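Local coordinates for protein putative amidohydrolase/peptidase (Burkholderia cenocepacia, PDB 4WJB) that probably hydrolyses carbon-nitrogen bonds other than peptide bonds, as a zinc-dependent, two-subunit member of the M20 peptidase family, at residues 155-160 against 374-379; 249-254 against 326-331; 279-284 against 293-298; 341-346 against 382-387. All blocks are in the same frame, centred on the assembly; numbering follows the deposited sequence.

Contact 1 of 4, residues 155-160 against 374-379; sequences VFSGVY and CYVARV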
loop_
_atom_site.group_PDB
_atom_site.type_symbol
_atom_site.label_atom_id
_atom_site.label_comp_id
_atom_site.label_asym_id
_atom_site.label_seq_id
_atom_site.Cartn_x
_atom_site.Cartn_y
_atom_site.Cartn_z
ATOM N N VAL A 155 8.336 36.224 0.857
ATOM C CA VAL A 155 8.281 37.481 1.604
ATOM C C VAL A 155 8.273 38.668 0.639
ATOM O O VAL A 155 7.529 39.631 0.821
ATOM C CB VAL A 155 9.468 37.628 2.577
ATOM C CG1 VAL A 155 9.372 38.951 3.336
ATOM C CG2 VAL A 155 9.508 36.459 3.552
ATOM N N PHE A 156 9.095 38.578 -0.400
ATOM C CA PHE A 156 9.171 39.625 -1.420
ATOM C C PHE A 156 7.808 39.849 -2.065
ATOM O O PHE A 156 7.458 40.973 -2.437
ATOM C CB PHE A 156 10.214 39.249 -2.484
ATOM C CG PHE A 156 10.458 40.320 -3.522
ATOM C CD1 PHE A 156 9.647 40.421 -4.646
ATOM C CD2 PHE A 156 11.518 41.208 -3.385
ATOM C CE1 PHE A 156 9.881 41.399 -5.606
ATOM C CE2 PHE A 156 11.759 42.185 -4.342
ATOM C CZ PHE A 156 10.937 42.281 -5.449
ATOM N N SER A 157 7.030 38.772 -2.167
ATOM C CA SER A 157 5.812 38.782 -2.962
ATOM C C SER A 157 4.531 38.788 -2.132
ATOM O O SER A 157 3.436 38.697 -2.684
ATOM C CB SER A 157 5.805 37.577 -3.903
ATOM O OG SER A 157 6.991 37.545 -4.686
ATOM N N GLY A 158 4.664 38.896 -0.812
ATOM C CA GLY A 158 3.503 38.990 0.053
ATOM C C GLY A 158 2.920 37.650 0.475
ATOM O O GLY A 158 1.880 37.602 1.124
ATOM N N VAL A 159 3.582 36.561 0.101
ATOM C CA VAL A 159 3.130 35.231 0.511
ATOM C C VAL A 159 3.351 35.043 2.011
ATOM O O VAL A 159 2.502 34.495 2.710
ATOM C CB VAL A 159 3.859 34.111 -0.256
ATOM C CG1 VAL A 159 3.308 32.729 0.144
ATOM C CG2 VAL A 159 3.728 34.328 -1.754
ATOM N N TYR A 160 4.494 35.514 2.499
ATOM C CA TYR A 160 4.847 35.367 3.904
ATOM C C TYR A 160 5.265 36.702 4.499
ATOM O O TYR A 160 5.760 37.578 3.785
ATOM C CB TYR A 160 5.986 34.357 4.081
ATOM C CG TYR A 160 5.720 32.983 3.505
ATOM C CD1 TYR A 160 4.738 32.160 4.047
ATOM C CD2 TYR A 160 6.475 32.494 2.448
ATOM C CE1 TYR A 160 4.499 30.895 3.534
ATOM C CE2 TYR A 160 6.245 31.228 1.926
ATOM C CZ TYR A 160 5.253 30.434 2.473
ATOM O OH TYR A 160 5.018 29.176 1.964
ATOM N N CYS A 374 7.078 32.020 -9.553
ATOM C CA CYS A 374 5.660 31.749 -9.327
ATOM C C CYS A 374 5.073 32.710 -8.291
ATOM O O CYS A 374 3.913 33.110 -8.392
ATOM C CB CYS A 374 5.450 30.297 -8.886
ATOM S SG CYS A 374 5.886 29.086 -10.165
ATOM N N TYR A 375 5.883 33.073 -7.302
ATOM C CA TYR A 375 5.469 34.023 -6.278
ATOM C C TYR A 375 5.655 35.463 -6.770
ATOM O O TYR A 375 4.812 36.325 -6.528
ATOM C CB TYR A 375 6.254 33.798 -4.976
ATOM C CG TYR A 375 5.821 32.582 -4.163
ATOM C CD1 TYR A 375 4.634 31.917 -4.440
ATOM C CD2 TYR A 375 6.606 32.109 -3.114
ATOM C CE1 TYR A 375 4.237 30.809 -3.692
ATOM C CE2 TYR A 375 6.223 31.008 -2.363
ATOM C CZ TYR A 375 5.037 30.363 -2.656
ATOM O OH TYR A 375 4.654 29.269 -1.913
ATOM N N VAL A 376 6.752 35.711 -7.475
ATOM C CA VAL A 376 7.052 37.055 -7.971
ATOM C C VAL A 376 5.963 37.501 -8.944
ATOM O O VAL A 376 5.678 38.689 -9.071
ATOM C CB VAL A 376 8.444 37.103 -8.634
ATOM C CG1 VAL A 376 8.766 38.512 -9.177
ATOM C CG2 VAL A 376 9.498 36.674 -7.627
ATOM N N ALA A 377 5.326 36.534 -9.596
ATOM C CA ALA A 377 4.221 36.822 -10.503
ATOM C C ALA A 377 3.080 37.579 -9.809
ATOM O O ALA A 377 2.299 38.261 -10.468
ATOM C CB ALA A 377 3.701 35.527 -11.127
ATOM N N ARG A 378 3.000 37.474 -8.484
ATOM C CA ARG A 378 1.982 38.193 -7.713
ATOM C C ARG A 378 2.226 39.699 -7.623
ATOM O O ARG A 378 1.289 40.467 -7.404
ATOM C CB ARG A 378 1.892 37.641 -6.288
ATOM C CG ARG A 378 1.461 36.194 -6.191
ATOM C CD ARG A 378 1.189 35.816 -4.747
ATOM N NE ARG A 378 1.000 34.376 -4.604
ATOM C CZ ARG A 378 0.514 33.790 -3.517
ATOM N NH1 ARG A 378 0.152 34.520 -2.469
ATOM N NH2 ARG A 378 0.385 32.473 -3.484
ATOM N N VAL A 379 3.478 40.122 -7.766
ATOM C CA VAL A 379 3.812 41.528 -7.544
ATOM C C VAL A 379 4.503 42.182 -8.737
ATOM O O VAL A 379 4.966 43.318 -8.642
ATOM C CB VAL A 379 4.716 41.707 -6.300
ATOM C CG1 VAL A 379 3.980 41.276 -5.034
ATOM C CG2 VAL A 379 6.021 40.932 -6.464
HETATM O O HOH W 1 6.328 28.168 -0.127
#

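Contact 2 of 4, residues 249-254 against 326-331; sequences RDALVG and TGLGAQ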
loop_
_atom_site.group_PDB
_atom_site.type_symbol
_atom_site.label_atom_id
_atom_site.label_comp_id
_atom_site.label_asym_id
_atom_site.label_seq_id
_atom_site.Cartn_x
_atom_site.Cartn_y
_atom_site.Cartn_z
ATOM N N ARG A 249 -16.644 -7.409 0.938
ATOM C CA ARG A 249 -16.565 -5.957 0.911
ATOM C C ARG A 249 -15.090 -5.578 0.873
ATOM O O ARG A 249 -14.531 -5.093 1.859
ATOM C CB ARG A 249 -17.260 -5.335 2.124
ATOM C CG ARG A 249 -18.764 -5.568 2.170
ATOM C CD ARG A 249 -19.450 -4.934 0.971
ATOM N NE ARG A 249 -20.906 -5.033 1.043
ATOM C CZ ARG A 249 -21.616 -6.021 0.507
ATOM N NH1 ARG A 249 -21.010 -7.007 -0.142
ATOM N NH2 ARG A 249 -22.935 -6.023 0.621
ATOM N N ASP A 250 -14.460 -5.830 -0.270
ATOM C CA ASP A 250 -13.020 -5.663 -0.422
ATOM C C ASP A 250 -12.656 -4.203 -0.671
ATOM O O ASP A 250 -12.919 -3.662 -1.744
ATOM C CB ASP A 250 -12.511 -6.548 -1.565
ATOM C CG ASP A 250 -10.996 -6.690 -1.575
ATOM O OD1 ASP A 250 -10.288 -5.697 -1.285
ATOM O OD2 ASP A 250 -10.513 -7.796 -1.903
ATOM N N ALA A 251 -12.037 -3.580 0.328
ATOM C CA ALA A 251 -11.647 -2.174 0.248
ATOM C C ALA A 251 -10.516 -1.932 -0.750
ATOM O O ALA A 251 -10.419 -0.851 -1.342
ATOM C CB ALA A 251 -11.245 -1.664 1.627
ATOM N N LEU A 252 -9.658 -2.928 -0.942
ATOM C CA LEU A 252 -8.528 -2.762 -1.855
ATOM C C LEU A 252 -8.972 -2.812 -3.314
ATOM O O LEU A 252 -8.409 -2.121 -4.163
ATOM C CB LEU A 252 -7.456 -3.821 -1.593
ATOM C CG LEU A 252 -6.197 -3.723 -2.460
ATOM C CD1 LEU A 252 -5.593 -2.317 -2.409
ATOM C CD2 LEU A 252 -5.177 -4.749 -2.025
ATOM N N VAL A 253 -9.983 -3.622 -3.610
ATOM C CA VAL A 253 -10.514 -3.672 -4.968
ATOM C C VAL A 253 -11.189 -2.342 -5.298
ATOM O O VAL A 253 -11.070 -1.833 -6.412
ATOM C CB VAL A 253 -11.513 -4.832 -5.162
ATOM C CG1 VAL A 253 -12.170 -4.732 -6.533
ATOM C CG2 VAL A 253 -10.808 -6.178 -5.004
ATOM N N GLY A 254 -11.879 -1.773 -4.314
ATOM C CA GLY A 254 -12.478 -0.462 -4.467
ATOM C C GLY A 254 -11.429 0.584 -4.794
ATOM O O GLY A 254 -11.619 1.406 -5.691
ATOM N N THR A 326 -20.097 -1.099 -4.719
ATOM C CA THR A 326 -19.283 -2.080 -4.013
ATOM C C THR A 326 -19.790 -2.333 -2.596
ATOM O O THR A 326 -19.476 -3.358 -1.991
ATOM C CB THR A 326 -17.810 -1.644 -3.941
ATOM O OG1 THR A 326 -17.718 -0.382 -3.273
ATOM C CG2 THR A 326 -17.220 -1.516 -5.341
ATOM N N GLY A 327 -20.572 -1.397 -2.072
ATOM C CA GLY A 327 -21.069 -1.502 -0.712
ATOM C C GLY A 327 -20.034 -1.047 0.298
ATOM O O GLY A 327 -20.168 -1.287 1.497
ATOM N N LEU A 328 -18.990 -0.395 -0.198
ATOM C CA LEU A 328 -17.938 0.148 0.651
ATOM C C LEU A 328 -18.326 1.501 1.228
ATOM O O LEU A 328 -19.008 2.292 0.573
ATOM C CB LEU A 328 -16.635 0.292 -0.139
ATOM C CG LEU A 328 -15.994 -1.000 -0.642
ATOM C CD1 LEU A 328 -14.872 -0.686 -1.609
ATOM C CD2 LEU A 328 -15.484 -1.817 0.527
ATOM N N GLY A 329 -17.884 1.766 2.453
ATOM C CA GLY A 329 -17.988 3.096 3.021
ATOM C C GLY A 329 -16.874 3.945 2.443
ATOM O O GLY A 329 -15.754 3.465 2.270
ATOM N N ALA A 330 -17.176 5.201 2.132
ATOM C CA ALA A 330 -16.193 6.081 1.516
ATOM C C ALA A 330 -16.085 7.405 2.256
ATOM O O ALA A 330 -17.085 7.962 2.709
ATOM C CB ALA A 330 -16.541 6.322 0.053
ATOM N N GLN A 331 -14.856 7.892 2.378
ATOM C CA GLN A 331 -14.579 9.194 2.967
ATOM C C GLN A 331 -13.550 9.890 2.092
ATOM O O GLN A 331 -12.589 9.262 1.645
ATOM C CB GLN A 331 -14.056 9.062 4.395
ATOM C CG GLN A 331 -15.047 8.486 5.391
ATOM C CD GLN A 331 -14.371 7.998 6.658
ATOM O OE1 GLN A 331 -13.890 6.864 6.722
ATOM N NE2 GLN A 331 -14.323 8.856 7.672
#

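Contact 3 of 4, residues 279-284 against 293-298; sequences MIEARP and GCFFTV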
loop_
_atom_site.group_PDB
_atom_site.type_symbol
_atom_site.label_atom_id
_atom_site.label_comp_id
_atom_site.label_asym_id
_atom_site.label_seq_id
_atom_site.Cartn_x
_atom_site.Cartn_y
_atom_site.Cartn_z
ATOM N N MET A 279 0.317 7.263 -2.969
ATOM C CA MET A 279 0.402 6.594 -1.676
ATOM C C MET A 279 -0.819 5.722 -1.415
ATOM O O MET A 279 -1.950 6.147 -1.632
ATOM C CB MET A 279 0.568 7.627 -0.554
ATOM C CG MET A 279 0.635 7.040 0.853
ATOM S SD MET A 279 0.883 8.325 2.108
ATOM C CE MET A 279 1.102 7.320 3.578
ATOM N N ILE A 280 -0.584 4.497 -0.961
ATOM C CA ILE A 280 -1.682 3.609 -0.598
ATOM C C ILE A 280 -1.332 2.818 0.659
ATOM O O ILE A 280 -0.182 2.417 0.863
ATOM C CB ILE A 280 -2.055 2.640 -1.758
ATOM C CG1 ILE A 280 -3.261 1.769 -1.380
ATOM C CG2 ILE A 280 -0.872 1.777 -2.153
ATOM C CD1 ILE A 280 -3.772 0.914 -2.516
ATOM N N GLU A 281 -2.331 2.633 1.515
ATOM C CA GLU A 281 -2.174 1.848 2.730
ATOM C C GLU A 281 -3.380 0.938 2.904
ATOM O O GLU A 281 -4.487 1.398 3.188
ATOM C CB GLU A 281 -2.012 2.754 3.957
ATOM C CG GLU A 281 -0.820 3.699 3.898
ATOM C CD GLU A 281 0.503 3.016 4.201
ATOM O OE1 GLU A 281 1.526 3.726 4.311
ATOM O OE2 GLU A 281 0.526 1.777 4.341
ATOM N N ALA A 282 -3.164 -0.356 2.718
ATOM C CA ALA A 282 -4.223 -1.330 2.914
ATOM C C ALA A 282 -4.166 -1.866 4.333
ATOM O O ALA A 282 -3.098 -1.917 4.944
ATOM C CB ALA A 282 -4.102 -2.459 1.907
ATOM N N ARG A 283 -5.318 -2.250 4.866
ATOM C CA ARG A 283 -5.347 -2.904 6.164
ATOM C C ARG A 283 -6.392 -4.024 6.179
ATOM O O ARG A 283 -7.464 -3.894 5.583
ATOM C CB ARG A 283 -5.602 -1.889 7.283
ATOM C CG ARG A 283 -6.890 -1.102 7.167
ATOM C CD ARG A 283 -7.396 -0.722 8.552
ATOM N NE ARG A 283 -7.514 -1.909 9.392
ATOM C CZ ARG A 283 -8.583 -2.697 9.423
ATOM N NH1 ARG A 283 -8.599 -3.765 10.210
ATOM N NH2 ARG A 283 -9.636 -2.419 8.667
ATOM N N PRO A 284 -6.073 -5.139 6.855
ATOM C CA PRO A 284 -4.852 -5.341 7.646
ATOM C C PRO A 284 -3.620 -5.651 6.799
ATOM O O PRO A 284 -2.528 -5.783 7.352
ATOM C CB PRO A 284 -5.213 -6.535 8.529
ATOM C CG PRO A 284 -6.141 -7.331 7.681
ATOM C CD PRO A 284 -6.936 -6.334 6.869
ATOM N N GLY A 293 -9.975 -2.320 4.919
ATOM C CA GLY A 293 -9.675 -0.901 4.933
ATOM C C GLY A 293 -8.610 -0.524 3.927
ATOM O O GLY A 293 -7.659 -1.273 3.688
ATOM N N CYS A 294 -8.760 0.647 3.325
ATOM C CA CYS A 294 -7.747 1.103 2.392
ATOM C C CYS A 294 -7.697 2.623 2.300
ATOM O O CYS A 294 -8.689 3.272 1.976
ATOM C CB CYS A 294 -7.983 0.504 1.010
ATOM S SG CYS A 294 -6.564 0.733 -0.096
ATOM N N PHE A 295 -6.527 3.173 2.596
ATOM C CA PHE A 295 -6.276 4.603 2.484
ATOM C C PHE A 295 -5.417 4.865 1.254
ATOM O O PHE A 295 -4.487 4.107 0.971
ATOM C CB PHE A 295 -5.596 5.123 3.758
ATOM C CG PHE A 295 -4.937 6.472 3.606
ATOM C CD1 PHE A 295 -5.654 7.638 3.823
ATOM C CD2 PHE A 295 -3.591 6.572 3.274
ATOM C CE1 PHE A 295 -5.048 8.881 3.693
ATOM C CE2 PHE A 295 -2.980 7.810 3.139
ATOM C CZ PHE A 295 -3.708 8.965 3.352
ATOM N N PHE A 296 -5.736 5.920 0.512
ATOM C CA PHE A 296 -4.879 6.349 -0.589
ATOM C C PHE A 296 -5.038 7.834 -0.882
ATOM O O PHE A 296 -6.050 8.448 -0.538
ATOM C CB PHE A 296 -5.149 5.525 -1.859
ATOM C CG PHE A 296 -6.528 5.706 -2.432
ATOM C CD1 PHE A 296 -7.582 4.904 -2.012
ATOM C CD2 PHE A 296 -6.767 6.665 -3.409
ATOM C CE1 PHE A 296 -8.850 5.062 -2.547
ATOM C CE2 PHE A 296 -8.034 6.831 -3.946
ATOM C CZ PHE A 296 -9.076 6.029 -3.514
ATOM N N THR A 297 -4.019 8.408 -1.511
ATOM C CA THR A 297 -4.018 9.831 -1.824
ATOM C C THR A 297 -4.324 10.079 -3.291
ATOM O O THR A 297 -4.092 9.220 -4.139
ATOM C CB THR A 297 -2.666 10.478 -1.498
ATOM O OG1 THR A 297 -1.641 9.844 -2.273
ATOM C CG2 THR A 297 -2.342 10.334 -0.009
ATOM N N VAL A 298 -4.856 11.261 -3.582
ATOM C CA VAL A 298 -5.067 11.685 -4.956
ATOM C C VAL A 298 -4.568 13.114 -5.104
ATOM O O VAL A 298 -4.817 13.958 -4.240
ATOM C CB VAL A 298 -6.555 11.615 -5.370
ATOM C CG1 VAL A 298 -6.726 12.017 -6.826
ATOM C CG2 VAL A 298 -7.115 10.221 -5.147
#

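Contact 4 of 4, residues 341-346 against 382-387; sequences VPFAPR and TGMIFV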
loop_
_atom_site.group_PDB
_atom_site.type_symbol
_atom_site.label_atom_id
_atom_site.label_comp_id
_atom_site.label_asym_id
_atom_site.label_seq_id
_atom_site.Cartn_x
_atom_site.Cartn_y
_atom_site.Cartn_z
ATOM N N VAL A 341 -0.908 29.489 -11.420
ATOM C CA VAL A 341 -0.205 30.754 -11.565
ATOM C C VAL A 341 0.021 31.041 -13.042
ATOM O O VAL A 341 1.014 30.601 -13.623
ATOM C CB VAL A 341 1.147 30.746 -10.820
ATOM C CG1 VAL A 341 1.831 32.100 -10.945
ATOM C CG2 VAL A 341 0.942 30.382 -9.356
ATOM N N PRO A 342 -0.927 31.746 -13.669
ATOM C CA PRO A 342 -0.676 32.216 -15.031
ATOM C C PRO A 342 0.415 33.274 -15.015
ATOM O O PRO A 342 0.432 34.118 -14.119
ATOM C CB PRO A 342 -2.020 32.812 -15.455
ATOM C CG PRO A 342 -2.669 33.208 -14.167
ATOM C CD PRO A 342 -2.255 32.150 -13.180
ATOM N N PHE A 343 1.327 33.219 -15.974
ATOM C CA PHE A 343 2.327 34.273 -16.090
ATOM C C PHE A 343 1.779 35.385 -16.962
ATOM O O PHE A 343 0.711 35.243 -17.554
ATOM C CB PHE A 343 3.643 33.713 -16.631
ATOM C CG PHE A 343 4.386 32.879 -15.624
ATOM C CD1 PHE A 343 4.931 33.470 -14.493
ATOM C CD2 PHE A 343 4.511 31.505 -15.786
ATOM C CE1 PHE A 343 5.604 32.709 -13.547
ATOM C CE2 PHE A 343 5.185 30.738 -14.849
ATOM C CZ PHE A 343 5.731 31.337 -13.727
ATOM N N ALA A 344 2.492 36.504 -17.006
ATOM C CA ALA A 344 2.020 37.677 -17.721
ATOM C C ALA A 344 2.070 37.464 -19.231
ATOM O O ALA A 344 3.109 37.087 -19.774
ATOM C CB ALA A 344 2.838 38.896 -17.324
ATOM N N PRO A 345 0.934 37.698 -19.912
ATOM C CA PRO A 345 0.841 37.573 -21.371
ATOM C C PRO A 345 1.955 38.314 -22.110
ATOM O O PRO A 345 2.539 37.756 -23.040
ATOM C CB PRO A 345 -0.527 38.186 -21.680
ATOM C CG PRO A 345 -1.333 37.891 -20.456
ATOM C CD PRO A 345 -0.369 38.034 -19.306
ATOM N N ARG A 346 2.257 39.540 -21.689
ATOM C CA ARG A 346 3.307 40.324 -22.327
ATOM C C ARG A 346 4.687 39.692 -22.136
ATOM O O ARG A 346 5.525 39.735 -23.035
ATOM C CB ARG A 346 3.304 41.764 -21.795
ATOM C CG ARG A 346 2.105 42.588 -22.256
ATOM C CD ARG A 346 2.176 44.026 -21.756
ATOM N NE ARG A 346 3.388 44.709 -22.206
ATOM C CZ ARG A 346 3.512 45.324 -23.378
ATOM N NH1 ARG A 346 2.496 45.348 -24.232
ATOM N NH2 ARG A 346 4.653 45.917 -23.699
ATOM N N THR A 382 5.422 38.767 -14.815
ATOM C CA THR A 382 6.502 37.789 -14.755
ATOM C C THR A 382 6.357 36.736 -15.851
ATOM O O THR A 382 5.244 36.386 -16.248
ATOM C CB THR A 382 6.542 37.116 -13.361
ATOM O OG1 THR A 382 6.628 38.131 -12.350
ATOM C CG2 THR A 382 7.741 36.181 -13.223
ATOM N N GLY A 383 7.491 36.258 -16.359
ATOM C CA GLY A 383 7.517 35.117 -17.258
ATOM C C GLY A 383 8.688 34.198 -16.950
ATOM O O GLY A 383 9.590 34.554 -16.183
ATOM N N MET A 384 8.682 33.007 -17.541
ATOM C CA MET A 384 9.790 32.076 -17.360
ATOM C C MET A 384 10.272 31.523 -18.698
ATOM O O MET A 384 9.530 31.489 -19.683
ATOM C CB MET A 384 9.393 30.917 -16.436
ATOM C CG MET A 384 9.123 31.307 -14.988
ATOM S SD MET A 384 9.092 29.871 -13.876
ATOM C CE MET A 384 10.847 29.583 -13.630
ATOM N N ILE A 385 11.528 31.096 -18.712
ATOM C CA ILE A 385 12.160 30.493 -19.876
ATOM C C ILE A 385 12.767 29.157 -19.461
ATOM O O ILE A 385 13.582 29.112 -18.535
ATOM C CB ILE A 385 13.266 31.401 -20.455
ATOM C CG1 ILE A 385 12.712 32.791 -20.776
ATOM C CG2 ILE A 385 13.887 30.760 -21.695
ATOM C CD1 ILE A 385 13.793 33.871 -20.911
ATOM N N PHE A 386 12.354 28.075 -20.121
ATOM C CA PHE A 386 12.903 26.747 -19.854
ATOM C C PHE A 386 13.899 26.322 -20.927
ATOM O O PHE A 386 13.730 26.636 -22.104
ATOM C CB PHE A 386 11.791 25.690 -19.771
ATOM C CG PHE A 386 11.101 25.613 -18.432
ATOM C CD1 PHE A 386 11.459 26.458 -17.394
ATOM C CD2 PHE A 386 10.089 24.690 -18.219
ATOM C CE1 PHE A 386 10.821 26.386 -16.168
ATOM C CE2 PHE A 386 9.447 24.610 -16.990
ATOM C CZ PHE A 386 9.816 25.461 -15.964
ATOM N N VAL A 387 14.939 25.607 -20.506
ATOM C CA VAL A 387 15.780 24.832 -21.416
ATOM C C VAL A 387 15.598 23.358 -21.054
ATOM O O VAL A 387 15.155 23.048 -19.946
ATOM C CB VAL A 387 17.271 25.219 -21.324
ATOM C CG1 VAL A 387 17.488 26.649 -21.800
ATOM C CG2 VAL A 387 17.795 25.016 -19.907
#

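Contact 1 of 4, residues 155-160 against 374-379
Phe156, late in helix 151-157, holds CG anti to its backbone N (chi1 -175°), carrying the ring round to the second segment, where CE1 lies 4.0 Å from CG2 of Val379. The ring also meets Trp138, edge to face, and Met92 of strand 91-96. Ser157 follows at the point of closest backbone approach, with CB 3.1 Å from Tyr375 O. Its OG, anti to the carbonyl carbon (chi1 -54°), is turned back into its own helix and hydrogen-bonded to Ala153 O and, 3.3 Å from Val376 CA, makes only packing contacts across the interface. Val379 CG1 closes in on Ser157 O. Gly158 then ends the helix with positive phi in a Schellman motif. The closing parts of two helices meet here, in the zinc-bearing part of this M20 fold, with the Tyr375 side chain about 8 Å from that of Glu141, which has been seen to bind zinc in this protein, though not in this chain of the model. Val159, directed at helix 372-376 by the turn, sets CG2 against two flat groups at once. This methyl stands over one face of the Tyr375 ring in a CH-pi contact, 3.7 Å from the centroid, and over one face of the guanidinium at the end of the extended Arg378 chain, 3.7 Å from NH1. The other methyl, CG1, rests over the centre of the Tyr160 ring. Tyr160 and Tyr375 cross obliquely, and their hydroxyls are joined by one water, 2.7 Å from Tyr160 OH and equally far from Tyr375 OH, lying in the plane of both rings.

Contact 2 of 4, residues 249-254 against 326-331
Apolar packing centres on Leu328, whose CG is anti to the carbonyl carbon (chi1 -65°), so that its forked end reaches the start of helix 251-268. The two methyls divide the work: CD1 lies 3.6 Å from Asp250 O and 3.7 Å from Gly254 CA, while CD2 lies 3.7 Å from Arg249 O and also touches Ala251 CA. Gly254 presents bare backbone to CD1, which allows the methyl to come this close to the helix. The contact joins the N-terminal end of helix 251-268 to the turn that leads from helix 305-326 into strand 329-342, about 37 Å from the centre of the chain (centre to centre). The hydrogen bonds are made within each segment or with neighbours outside, not between the two. Asp250 is the N-cap: its OD1 receives Val253 N at 3.1 Å, from well above the carboxylate plane, and Leu252 N more weakly. Thr326 OG1 takes a weak bond from Leu328 N and is also paired with Val322 O, tying the turn to the helix before it. Between the segments, Arg249 contributes chiefly its aliphatic part. A bend at chi2 (-62°) lays CD 3.4 Å from Thr326 O and 3.8 Å from Gly327 O, beside Gly327, where positive phi turns the chain out of the helix.

Contact 3 of 4, residues 279-284 against 293-298
The Phe295 ring is met at its edge, near its plane, by Met279 SD and by CG of Glu281. The sulfur lies 4.0 Å from Phe295 CE2, a Met-aromatic contact made by a fully extended methionine chain, and the Glu281 side chain runs alongside with its carboxylate turned 25° from the ring. These groups project from one face of an antiparallel beta hairpin, strands 274-283 and 289-302, in the family's dimerisation domain. On the other face Ile280 CG1 packs 3.7 Å from Cys294 SG, beneath Leu252 of helix 251-268. The backbones are antiparallel, at 175°. Glu281 and Phe295 form a hydrogen-bonded pair, with Glu281 N to Phe295 O at 2.7 Å (165°) and Phe295 N to Glu281 O at 2.8 Å. Arg283 and Gly293 form the next such pair, where Arg283 CG lies over the bare Gly293 CA and Arg283 NH1 turns to a salt bridge with Asp237. Ile280 N instead bonds Asn285 OD1 of the second subunit, so this edge of the hairpin belongs to the dimer interface. At the Met279 end, Thr297 N reaches Met279 O at 3.1 Å in the carbonyl plane, and Thr297 OG1 takes only a weak bond from Met279 N, 3.3 Å away.

Contact 4 of 4, residues 341-346 against 382-387
Phe343 carries CG anti to its carbonyl carbon (chi1 -73°), and Met384 does the same (chi1 -67°) before bending at chi3 (80°), so that ring and thioether meet obliquely. The tip of the ring meets the methionine: Phe343 CZ lies 3.6 Å from Met384 CG and 3.7 Å from Met384 SD, a Met-aromatic contact. Nearer the backbone, Phe343 CB is 3.1 Å from Thr382 O, while Phe343 CE1 lies 4.1 Å from the methyl CG2 of Thr382. The same carbonyl accepts the hydrogen bond from Ala344 N, 2.9 Å from Thr382 O, with the donor nearly along the C=O axis. Ala344 is the N-cap residue of helix 345-357, and its CB packs 3.6 Å from Thr382 N. Thus the link between strand 329-342 and this helix is tied to the first residue of strand 382-387, which runs beside strand 198-204. Thr382 OG1 turns back to Ala380 O, and Val220 of strand 217-234 packs on both Phe343 and Met384. Beyond the ring, Met384 comes within about 4 Å, side chain to side chain, of the zinc ligand His203. A buried, mainly apolar surrounding thus lies next to that ligand, and the one main-chain hydrogen bond satisfies both Ala344 N and Thr382 O in this buried place.

Contacts 1 and 4 lie near the zinc, and contacts 2 and 3 in the distant part of the chain that meets the second subunit; the centres of contacts 1 and 2 are 43 Å apart. Within the first pair, centres 14 Å apart, helix 372-376 leads to strand 382-387, and Ala377 CA packs 3.3 Å from Thr382 OG1. The side chains of Tyr375 and Met384 are about 12 and 8 Å from the bound zinc. The hairpin of contact 3 packs on the start of helix 251-268, which belongs to contact 2 (centres 11 Å apart), with Leu252 CD1 3.7 Å from Ile280 CD1. Strand 329-342 spans the two regions, beginning in contact 2 and ending in contact 4.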